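PDB 6U94: RND efflux system, outer membrane lipoprotein, NodT family from Burkholderia mallei, which probably forms an outer-membrane channel of the outer membrane factor family, working with an RND pump to carry substrates out of the cell. Local coordinates for residues 321-326 with 377-382; 278-283 with 301-306; 47-52 with 450-455; 267-272 with 383-388. All coordinates share one frame; numbering follows the deposited sequence. Where two conformers were deposited one is given.

Interaction 1 (321-326 with 377-382); sequences ASLAGL and EVADNL
L323 of the short helix 321-326 faces A379 of the long helix 362-415, with their CA atoms 6.9 Å apart and the two local axes crossing at -111° with a closest approach of 10.3 Å. This is helix-to-helix packing in an outer membrane factor fold, where long helices such as 362-415 form the main body of the chain. The short helix lies across the long one and gives a single side chain to it. L323 points at the helix with CG anti to its backbone N (chi1 -178°), which carries both methyl groups well out from the short helix. The CD2 methyl does most of the work. L323 CD2 packs 3.6 Å from L382 CD1 and 3.9 Å from V378 CG1. The side chain crosses that of V378 at about a right angle. Nearer its backbone, L323 CG lies 4.2 Å from A379 CB. A379, between V378 and L382 along the helix, takes the branch point of L323. The contact is wholly apolar, and L323, V378 and L382 are all buried. The same helix also packs against helix 421-454, with V378 on A454 and L382 on L451. E377 makes a salt bridge to R282. N381 ties its side chain back to its own helix. N381 ND2 donates to E377 O at 2.9 Å, while N381 N reaches the same oxygen at 3.2 Å from the opposite face of the carbonyl plane.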
# COMPACT_ATOMS: atom_id res chain seq x y z
N ALA A 321 -0.25 6.96 -21.12
CA ALA A 321 -1.08 6.45 -22.21
C ALA A 321 -0.46 5.21 -22.84
O ALA A 321 -1.18 4.30 -23.26
CB ALA A 321 -1.31 7.54 -23.26
N SER A 322 0.87 5.16 -22.93
CA SER A 322 1.53 3.98 -23.48
C SER A 322 1.21 2.74 -22.65
O SER A 322 0.87 1.68 -23.19
CB SER A 322 3.04 4.20 -23.55
OG SER A 322 3.39 5.14 -24.55
N LEU A 323 1.31 2.86 -21.32
CA LEU A 323 1.08 1.72 -20.45
C LEU A 323 -0.39 1.29 -20.48
O LEU A 323 -0.69 0.10 -20.58
CB LEU A 323 1.52 2.05 -19.02
CG LEU A 323 1.37 0.93 -17.99
CD1 LEU A 323 2.07 -0.34 -18.45
CD2 LEU A 323 1.94 1.38 -16.65
N ALA A 324 -1.30 2.26 -20.40
CA ALA A 324 -2.72 1.94 -20.50
C ALA A 324 -3.07 1.37 -21.86
O ALA A 324 -3.97 0.52 -21.97
CB ALA A 324 -3.56 3.18 -20.21
N GLY A 325 -2.38 1.82 -22.91
CA GLY A 325 -2.63 1.28 -24.24
C GLY A 325 -2.24 -0.17 -24.38
O GLY A 325 -2.88 -0.92 -25.12
N LEU A 326 -1.18 -0.60 -23.68
CA LEU A 326 -0.78 -2.00 -23.72
C LEU A 326 -1.89 -2.92 -23.22
O LEU A 326 -2.00 -4.05 -23.69
CB LEU A 326 0.49 -2.22 -22.88
CG LEU A 326 1.84 -2.04 -23.58
CD1 LEU A 326 2.97 -2.43 -22.65
CD2 LEU A 326 1.89 -2.85 -24.86
N GLU A 377 1.29 -5.83 -13.24
CA GLU A 377 1.31 -5.45 -11.83
C GLU A 377 1.49 -3.95 -11.65
O GLU A 377 0.90 -3.35 -10.75
CB GLU A 377 2.44 -6.21 -11.13
CG GLU A 377 2.53 -5.99 -9.64
CD GLU A 377 3.57 -6.90 -9.00
OE1 GLU A 377 4.75 -6.87 -9.42
OE2 GLU A 377 3.19 -7.68 -8.10
N VAL A 378 2.31 -3.33 -12.51
CA VAL A 378 2.52 -1.89 -12.41
C VAL A 378 1.25 -1.14 -12.80
O VAL A 378 0.84 -0.18 -12.12
CB VAL A 378 3.71 -1.47 -13.28
CG1 VAL A 378 3.72 0.04 -13.49
CG2 VAL A 378 5.02 -1.93 -12.64
N ALA A 379 0.59 -1.56 -13.88
CA ALA A 379 -0.65 -0.92 -14.30
C ALA A 379 -1.74 -1.09 -13.25
O ALA A 379 -2.54 -0.17 -13.02
CB ALA A 379 -1.10 -1.48 -15.65
N ASP A 380 -1.78 -2.26 -12.60
CA ASP A 380 -2.83 -2.52 -11.62
C ASP A 380 -2.69 -1.63 -10.40
O ASP A 380 -3.69 -1.15 -9.85
CB ASP A 380 -2.81 -4.00 -11.22
CG ASP A 380 -3.43 -4.90 -12.27
OD1 ASP A 380 -3.82 -4.38 -13.34
OD2 ASP A 380 -3.53 -6.12 -12.03
N ASN A 381 -1.45 -1.39 -9.95
CA ASN A 381 -1.27 -0.54 -8.77
C ASN A 381 -1.51 0.93 -9.10
O ASN A 381 -1.91 1.69 -8.22
CB ASN A 381 0.13 -0.74 -8.19
CG ASN A 381 0.23 -1.99 -7.33
OD1 ASN A 381 -0.19 -2.00 -6.18
ND2 ASN A 381 0.81 -3.05 -7.89
N LEU A 382 -1.25 1.34 -10.34
CA LEU A 382 -1.56 2.70 -10.74
C LEU A 382 -3.07 2.92 -10.80
O LEU A 382 -3.57 3.97 -10.38
CB LEU A 382 -0.92 3.01 -12.10
CG LEU A 382 0.58 3.26 -12.13
CD1 LEU A 382 1.11 3.00 -13.53
CD2 LEU A 382 0.89 4.69 -11.71

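Interaction 2 (278-283 with 301-306); sequences LLERRP and AARAAF
E280 and R303 meet flat against flat at the surface of the protein. The carboxylate stacks on one face of the guanidinium, with the two planes 14° apart. Both side chains are extended and cross at about a right angle. R303 reaches out from helix 299-306, and E280 stands on the 3-10 turn that precedes helix 283-294.

The tight part is this face-on overlap. E280 CD lies 3.6 Å from R303 CZ, so the centres of the two flat groups are close. E280 OE2 is 3.4 Å from R303 NH1, well out of the guanidinium plane, and no N-H points at it. The pair is a salt bridge by charge alone.

The surroundings are looser. Both residues are partly exposed, and no other side chain of the two segments joins them. The turn itself is held from within, as L278 O accepts from both R281 N and R281 NE.

R303 has a stronger partner in E289, which makes a salt bridge to its NE. The one arginine therefore probably offsets two acids, E289 at its NE and E280 over its face.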
# COMPACT_ATOMS: atom_id res chain seq x y z
N LEU A 278 13.30 0.75 -15.81
CA LEU A 278 13.39 0.62 -14.36
C LEU A 278 13.03 -0.78 -13.90
O LEU A 278 13.56 -1.26 -12.89
CB LEU A 278 12.47 1.64 -13.68
CG LEU A 278 12.84 3.12 -13.74
CD1 LEU A 278 11.71 3.96 -13.14
CD2 LEU A 278 14.15 3.38 -13.00
N LEU A 279 12.14 -1.46 -14.63
CA LEU A 279 11.72 -2.81 -14.26
C LEU A 279 12.83 -3.83 -14.43
O LEU A 279 12.67 -4.97 -13.97
CB LEU A 279 10.50 -3.22 -15.08
CG LEU A 279 9.30 -2.26 -14.99
CD1 LEU A 279 8.04 -2.89 -15.58
CD2 LEU A 279 9.04 -1.84 -13.55
N GLU A 280 13.94 -3.47 -15.08
CA GLU A 280 15.09 -4.37 -15.13
C GLU A 280 15.63 -4.65 -13.73
O GLU A 280 16.27 -5.69 -13.52
CB GLU A 280 16.19 -3.78 -16.01
CG GLU A 280 15.83 -3.68 -17.48
CD GLU A 280 16.76 -2.75 -18.25
OE1 GLU A 280 17.69 -2.19 -17.63
OE2 GLU A 280 16.56 -2.58 -19.47
N ARG A 281 15.40 -3.75 -12.77
CA ARG A 281 15.86 -3.92 -11.40
C ARG A 281 14.91 -4.73 -10.54
O ARG A 281 15.20 -4.95 -9.36
CB ARG A 281 16.08 -2.55 -10.74
CG ARG A 281 16.88 -1.57 -11.56
CD ARG A 281 16.59 -0.18 -11.04
NE ARG A 281 15.15 0.03 -10.90
CZ ARG A 281 14.58 0.96 -10.15
NH1 ARG A 281 15.34 1.79 -9.43
NH2 ARG A 281 13.26 1.06 -10.09
N ARG A 282 13.78 -5.17 -11.08
CA ARG A 282 12.89 -6.05 -10.32
C ARG A 282 13.61 -7.36 -10.03
O ARG A 282 14.23 -7.94 -10.93
CB ARG A 282 11.61 -6.32 -11.09
CG ARG A 282 10.58 -5.18 -11.08
CD ARG A 282 9.37 -5.56 -11.91
NE ARG A 282 8.78 -6.82 -11.46
CZ ARG A 282 7.60 -6.93 -10.87
NH1 ARG A 282 6.85 -5.84 -10.65
NH2 ARG A 282 7.15 -8.12 -10.49
N PRO A 283 13.57 -7.84 -8.78
CA PRO A 283 14.25 -9.12 -8.48
C PRO A 283 13.77 -10.30 -9.32
O PRO A 283 14.57 -11.21 -9.58
CB PRO A 283 13.95 -9.32 -6.99
CG PRO A 283 13.84 -7.92 -6.47
CD PRO A 283 13.14 -7.15 -7.56
N ALA A 301 19.06 -9.67 -27.14
CA ALA A 301 18.07 -10.22 -28.06
C ALA A 301 16.75 -10.50 -27.36
O ALA A 301 15.68 -10.33 -27.95
CB ALA A 301 18.59 -11.51 -28.70
N ALA A 302 16.81 -10.96 -26.11
CA ALA A 302 15.60 -11.30 -25.38
C ALA A 302 14.82 -10.04 -25.00
O ALA A 302 13.58 -10.03 -25.05
CB ALA A 302 15.94 -12.13 -24.14
N ARG A 303 15.53 -8.97 -24.62
CA ARG A 303 14.86 -7.71 -24.33
C ARG A 303 14.21 -7.14 -25.59
O ARG A 303 13.07 -6.65 -25.55
CB ARG A 303 15.86 -6.71 -23.74
CG ARG A 303 16.20 -6.96 -22.29
CD ARG A 303 17.19 -5.91 -21.80
NE ARG A 303 17.65 -6.18 -20.44
CZ ARG A 303 18.59 -5.47 -19.82
NH1 ARG A 303 19.17 -4.45 -20.44
NH2 ARG A 303 18.95 -5.78 -18.59
N ALA A 304 14.93 -7.18 -26.71
CA ALA A 304 14.37 -6.71 -27.97
C ALA A 304 13.09 -7.47 -28.31
O ALA A 304 12.14 -6.89 -28.84
CB ALA A 304 15.39 -6.85 -29.09
N ALA A 305 13.05 -8.76 -27.99
CA ALA A 305 11.90 -9.58 -28.36
C ALA A 305 10.73 -9.40 -27.39
O ALA A 305 9.57 -9.38 -27.82
CB ALA A 305 12.30 -11.05 -28.43
N PHE A 306 11.00 -9.27 -26.08
CA PHE A 306 9.95 -9.44 -25.09
C PHE A 306 9.81 -8.30 -24.08
O PHE A 306 8.93 -8.39 -23.21
CB PHE A 306 10.16 -10.75 -24.32
CG PHE A 306 10.18 -11.97 -25.20
CD1 PHE A 306 9.03 -12.41 -25.83
CD2 PHE A 306 11.36 -12.68 -25.39
CE1 PHE A 306 9.05 -13.53 -26.64
CE2 PHE A 306 11.38 -13.80 -26.19
CZ PHE A 306 10.23 -14.23 -26.82

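Interaction 3 (47-52 with 450-455); sequences LGWRNF and TLYKAL
Y452, near the C-terminal end of helix 421-454, joins that helix to the N-terminal loop 47-52, which leads into helix 56-67. The tyrosine hydroxyl, Y452 OH, donates a hydrogen bond to G48 O at 3.0 Å. It lies above the carbonyl plane of G48, 50° out of it and not on a lone pair. Relative to the tyrosine ring, G48 O sits at the edge, in plane. Two apolar groups lie close to the same hydroxyl. L47 CD1 and W49 CB are each 3.5 Å from Y452 OH. L47 comes at it from the opposite direction to the tyrosine. The base of the side chain rests on F52. Y452 CB sits over one face of the F52 ring, 4.0 Å from its centroid, in a CH-pi contact. The F52 and Y452 rings are nearly parallel, with planes at 6°. They are slid apart, with centroids at 5.2 Å, so the overlap is slight. The loop thus meets polar and apolar parts of one buried tyrosine. Around it, W49 packs on V62 and L66 of helix 56-67, and L47 on R160 and H163 of helix 156-203. On helix 421-454, K453 makes a salt bridge to E134 of helix 132-142, and T450 lies against N381 of helix 362-415.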
# COMPACT_ATOMS: atom_id res chain seq x y z
N LEU A 47 20.26 0.23 -3.02
CA LEU A 47 18.84 0.46 -3.26
C LEU A 47 18.50 1.91 -2.94
O LEU A 47 18.92 2.43 -1.90
CB LEU A 47 17.99 -0.49 -2.41
CG LEU A 47 16.48 -0.23 -2.40
CD1 LEU A 47 15.86 -0.44 -3.78
CD2 LEU A 47 15.80 -1.11 -1.37
N GLY A 48 17.74 2.54 -3.82
CA GLY A 48 17.37 3.93 -3.68
C GLY A 48 15.97 4.11 -3.15
O GLY A 48 15.00 3.61 -3.74
N TRP A 49 15.85 4.83 -2.04
CA TRP A 49 14.55 5.10 -1.43
C TRP A 49 14.42 6.52 -0.88
O TRP A 49 13.29 6.95 -0.61
CB TRP A 49 14.27 4.11 -0.29
CG TRP A 49 15.43 3.98 0.66
CD1 TRP A 49 16.45 3.07 0.58
CD2 TRP A 49 15.69 4.79 1.81
NE1 TRP A 49 17.33 3.27 1.61
CE2 TRP A 49 16.89 4.31 2.38
CE3 TRP A 49 15.03 5.86 2.41
CZ2 TRP A 49 17.44 4.88 3.53
CZ3 TRP A 49 15.58 6.42 3.55
CH2 TRP A 49 16.77 5.93 4.10
N ARG A 50 15.52 7.26 -0.70
CA ARG A 50 15.43 8.59 -0.11
C ARG A 50 14.70 9.57 -1.01
O ARG A 50 14.16 10.57 -0.51
CB ARG A 50 16.82 9.12 0.23
CG ARG A 50 17.49 8.42 1.41
CD ARG A 50 18.79 9.12 1.82
NE ARG A 50 18.75 9.57 3.21
CZ ARG A 50 19.27 8.90 4.23
NH1 ARG A 50 19.88 7.74 4.03
NH2 ARG A 50 19.19 9.39 5.46
N ASN A 51 14.67 9.33 -2.33
CA ASN A 51 13.90 10.22 -3.18
C ASN A 51 12.40 9.97 -3.08
O ASN A 51 11.61 10.86 -3.41
CB ASN A 51 14.36 10.11 -4.64
CG ASN A 51 14.50 8.68 -5.10
OD1 ASN A 51 13.97 7.76 -4.48
ND2 ASN A 51 15.22 8.49 -6.20
N PHE A 52 11.99 8.79 -2.61
CA PHE A 52 10.58 8.46 -2.48
C PHE A 52 10.06 8.75 -1.08
O PHE A 52 9.00 9.38 -0.93
CB PHE A 52 10.37 6.98 -2.84
CG PHE A 52 8.96 6.50 -2.62
CD1 PHE A 52 7.90 7.08 -3.28
CD2 PHE A 52 8.72 5.44 -1.76
CE1 PHE A 52 6.60 6.63 -3.08
CE2 PHE A 52 7.43 4.99 -1.55
CZ PHE A 52 6.37 5.58 -2.22
N THR A 450 3.41 0.28 -2.56
CA THR A 450 3.44 -0.95 -3.35
C THR A 450 3.95 -0.69 -4.76
O THR A 450 4.67 -1.52 -5.33
CB THR A 450 2.05 -1.57 -3.39
OG1 THR A 450 1.54 -1.68 -2.05
CG2 THR A 450 2.10 -2.96 -4.01
N LEU A 451 3.59 0.45 -5.34
CA LEU A 451 4.12 0.80 -6.66
C LEU A 451 5.62 1.04 -6.61
O LEU A 451 6.33 0.75 -7.59
CB LEU A 451 3.39 2.01 -7.22
CG LEU A 451 3.81 2.48 -8.61
CD1 LEU A 451 3.66 1.36 -9.64
CD2 LEU A 451 3.02 3.71 -9.02
N TYR A 452 6.13 1.59 -5.50
CA TYR A 452 7.58 1.71 -5.34
C TYR A 452 8.26 0.35 -5.46
O TYR A 452 9.38 0.26 -5.98
CB TYR A 452 7.91 2.34 -3.99
CG TYR A 452 9.34 2.12 -3.55
CD1 TYR A 452 9.68 1.05 -2.73
CD2 TYR A 452 10.35 2.98 -3.97
CE1 TYR A 452 11.00 0.84 -2.34
CE2 TYR A 452 11.67 2.78 -3.58
CZ TYR A 452 11.98 1.71 -2.76
OH TYR A 452 13.29 1.50 -2.37
N LYS A 453 7.61 -0.71 -4.98
CA LYS A 453 8.18 -2.05 -5.07
C LYS A 453 8.05 -2.63 -6.48
O LYS A 453 9.03 -3.15 -7.03
CB LYS A 453 7.50 -2.98 -4.06
CG LYS A 453 7.70 -2.56 -2.62
CD LYS A 453 7.39 -3.71 -1.69
CE LYS A 453 5.89 -3.85 -1.47
NZ LYS A 453 5.59 -4.92 -0.47
N ALA A 454 6.86 -2.53 -7.07
CA ALA A 454 6.62 -3.12 -8.38
C ALA A 454 7.51 -2.52 -9.46
O ALA A 454 7.73 -3.16 -10.50
CB ALA A 454 5.15 -2.95 -8.77
N LEU A 455 8.04 -1.31 -9.25
CA LEU A 455 8.99 -0.71 -10.18
C LEU A 455 10.39 -1.29 -10.04
O LEU A 455 11.25 -0.97 -10.86
CB LEU A 455 9.05 0.81 -9.98
CG LEU A 455 7.83 1.66 -10.28
CD1 LEU A 455 8.10 3.11 -9.89
CD2 LEU A 455 7.45 1.57 -11.75

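Interaction 4 (267-272 with 383-388); sequences LAEFPA and AARATY
E269 and R385 approach from opposite directions and meet end-on. The carboxylate and guanidinium planes are only 26° apart, so the two groups lie nearly in one plane. Two nitrogens take two oxygens. R385 NH1 donates to E269 OE1 at 2.6 Å, and R385 NH2 donates to E269 OE2 at 2.7 Å. Both oxygens are met on their syn sides. The first bond has an N-H to acceptor angle of 158°. This is a bidentate salt bridge, and the paired bonds fix how the two flat groups are turned. The glutamate chain is bent at chi2 (53°), which folds the carboxylate back toward its own backbone. There E269 OE1 takes a second bond on its anti side, from F270 N at 2.8 Å. The loop backbone therefore helps to position the acid that meets the helix. F270 points at the helix but only brushes the arginine. R385 NH1 lies near the plane of the phenyl ring, at its edge, 4.3 Å from F270 CD2. R385 also makes a salt bridge through NE to E389, one turn further along its own helix, and the two acids probably offset the like charge of R448, which is close to NH2. In the fold, the contact pins the irregular segment 267-272 to helix 362-415. Helix 421-454 runs alongside, with R448 and L451 against F270 and S447 against R385, and F52 of the N-terminal loop meets the F270 ring.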
# COMPACT_ATOMS: atom_id res chain seq x y z
N LEU A 267 5.37 11.05 1.48
CA LEU A 267 5.87 10.42 0.28
C LEU A 267 6.01 11.44 -0.84
O LEU A 267 5.23 12.39 -0.93
CB LEU A 267 4.95 9.29 -0.18
CG LEU A 267 4.61 8.19 0.83
CD1 LEU A 267 3.83 7.07 0.16
CD2 LEU A 267 5.88 7.65 1.47
N ALA A 268 7.02 11.25 -1.68
CA ALA A 268 7.16 12.07 -2.87
C ALA A 268 6.33 11.48 -4.00
O ALA A 268 6.15 10.26 -4.10
CB ALA A 268 8.62 12.18 -3.29
N GLU A 269 5.80 12.35 -4.85
CA GLU A 269 5.02 11.90 -5.99
C GLU A 269 5.92 11.28 -7.05
O GLU A 269 7.07 11.68 -7.23
CB GLU A 269 4.22 13.06 -6.58
CG GLU A 269 3.22 12.66 -7.65
CD GLU A 269 2.28 11.56 -7.18
OE1 GLU A 269 2.57 10.37 -7.45
OE2 GLU A 269 1.27 11.88 -6.53
N PHE A 270 5.38 10.29 -7.74
CA PHE A 270 6.13 9.63 -8.80
C PHE A 270 6.37 10.61 -9.95
O PHE A 270 5.43 11.30 -10.38
CB PHE A 270 5.39 8.40 -9.30
CG PHE A 270 5.29 7.30 -8.29
CD1 PHE A 270 6.38 6.47 -8.04
CD2 PHE A 270 4.12 7.10 -7.58
CE1 PHE A 270 6.29 5.46 -7.09
CE2 PHE A 270 4.03 6.10 -6.64
CZ PHE A 270 5.11 5.27 -6.39
N PRO A 271 7.60 10.73 -10.45
CA PRO A 271 7.85 11.65 -11.56
C PRO A 271 7.09 11.24 -12.81
O PRO A 271 6.70 10.09 -12.99
CB PRO A 271 9.37 11.54 -11.78
CG PRO A 271 9.90 10.95 -10.51
CD PRO A 271 8.82 10.05 -10.00
N ALA A 272 6.87 12.22 -13.68
CA ALA A 272 6.24 11.93 -14.97
C ALA A 272 7.25 11.29 -15.91
O ALA A 272 8.42 11.69 -15.97
CB ALA A 272 5.68 13.21 -15.58
N ALA A 383 -3.81 1.93 -11.31
CA ALA A 383 -5.26 2.03 -11.33
C ALA A 383 -5.83 1.96 -9.93
O ALA A 383 -6.76 2.71 -9.59
CB ALA A 383 -5.86 0.93 -12.21
N ALA A 384 -5.28 1.08 -9.09
CA ALA A 384 -5.72 1.00 -7.70
C ALA A 384 -5.59 2.35 -7.00
O ALA A 384 -6.49 2.77 -6.28
CB ALA A 384 -4.91 -0.07 -6.96
N ARG A 385 -4.46 3.03 -7.22
CA ARG A 385 -4.28 4.34 -6.61
C ARG A 385 -5.30 5.34 -7.13
O ARG A 385 -5.86 6.12 -6.35
CB ARG A 385 -2.87 4.87 -6.86
CG ARG A 385 -2.56 6.08 -6.00
CD ARG A 385 -1.66 7.07 -6.69
NE ARG A 385 -1.55 8.29 -5.90
CZ ARG A 385 -0.61 9.21 -6.07
NH1 ARG A 385 0.32 9.05 -7.00
NH2 ARG A 385 -0.59 10.29 -5.30
N ALA A 386 -5.54 5.34 -8.44
CA ALA A 386 -6.53 6.24 -9.02
C ALA A 386 -7.92 6.00 -8.44
O ALA A 386 -8.69 6.94 -8.27
CB ALA A 386 -6.55 6.10 -10.54
N THR A 387 -8.24 4.74 -8.14
CA THR A 387 -9.51 4.43 -7.49
C THR A 387 -9.56 5.01 -6.08
O THR A 387 -10.57 5.60 -5.68
CB THR A 387 -9.73 2.92 -7.45
OG1 THR A 387 -9.90 2.43 -8.79
CG2 THR A 387 -10.96 2.58 -6.63
N TYR A 388 -8.47 4.87 -5.32
CA TYR A 388 -8.46 5.36 -3.95
C TYR A 388 -8.54 6.88 -3.89
O TYR A 388 -9.21 7.43 -3.01
CB TYR A 388 -7.21 4.85 -3.22
CG TYR A 388 -7.23 3.37 -2.96
CD1 TYR A 388 -8.37 2.73 -2.51
CD2 TYR A 388 -6.10 2.59 -3.19
CE1 TYR A 388 -8.39 1.37 -2.27
CE2 TYR A 388 -6.11 1.23 -2.95
CZ TYR A 388 -7.25 0.62 -2.49
OH TYR A 388 -7.27 -0.74 -2.26

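In the fold
Interactions 1 and 3 are buried, interaction 4 is partly buried, and interaction 2 lies at the surface. Their chemistry follows this order. Interaction 1 is purely apolar, and interaction 3 is aromatic with one hydrogen bond. Interactions 4 and 2 are salt bridges, one end-on with direct bonds and one stacked through charge alone. Interactions 1 and 4 use adjoining parts of helix 362-415, with centres about 12 Å apart. Interaction 3 sits on the next helix, 421-454, and touches all the others. Its A454 O accepts from R282 of interaction 2, and its F52 O from A268 N of interaction 4. Interactions 2 and 4 do not touch.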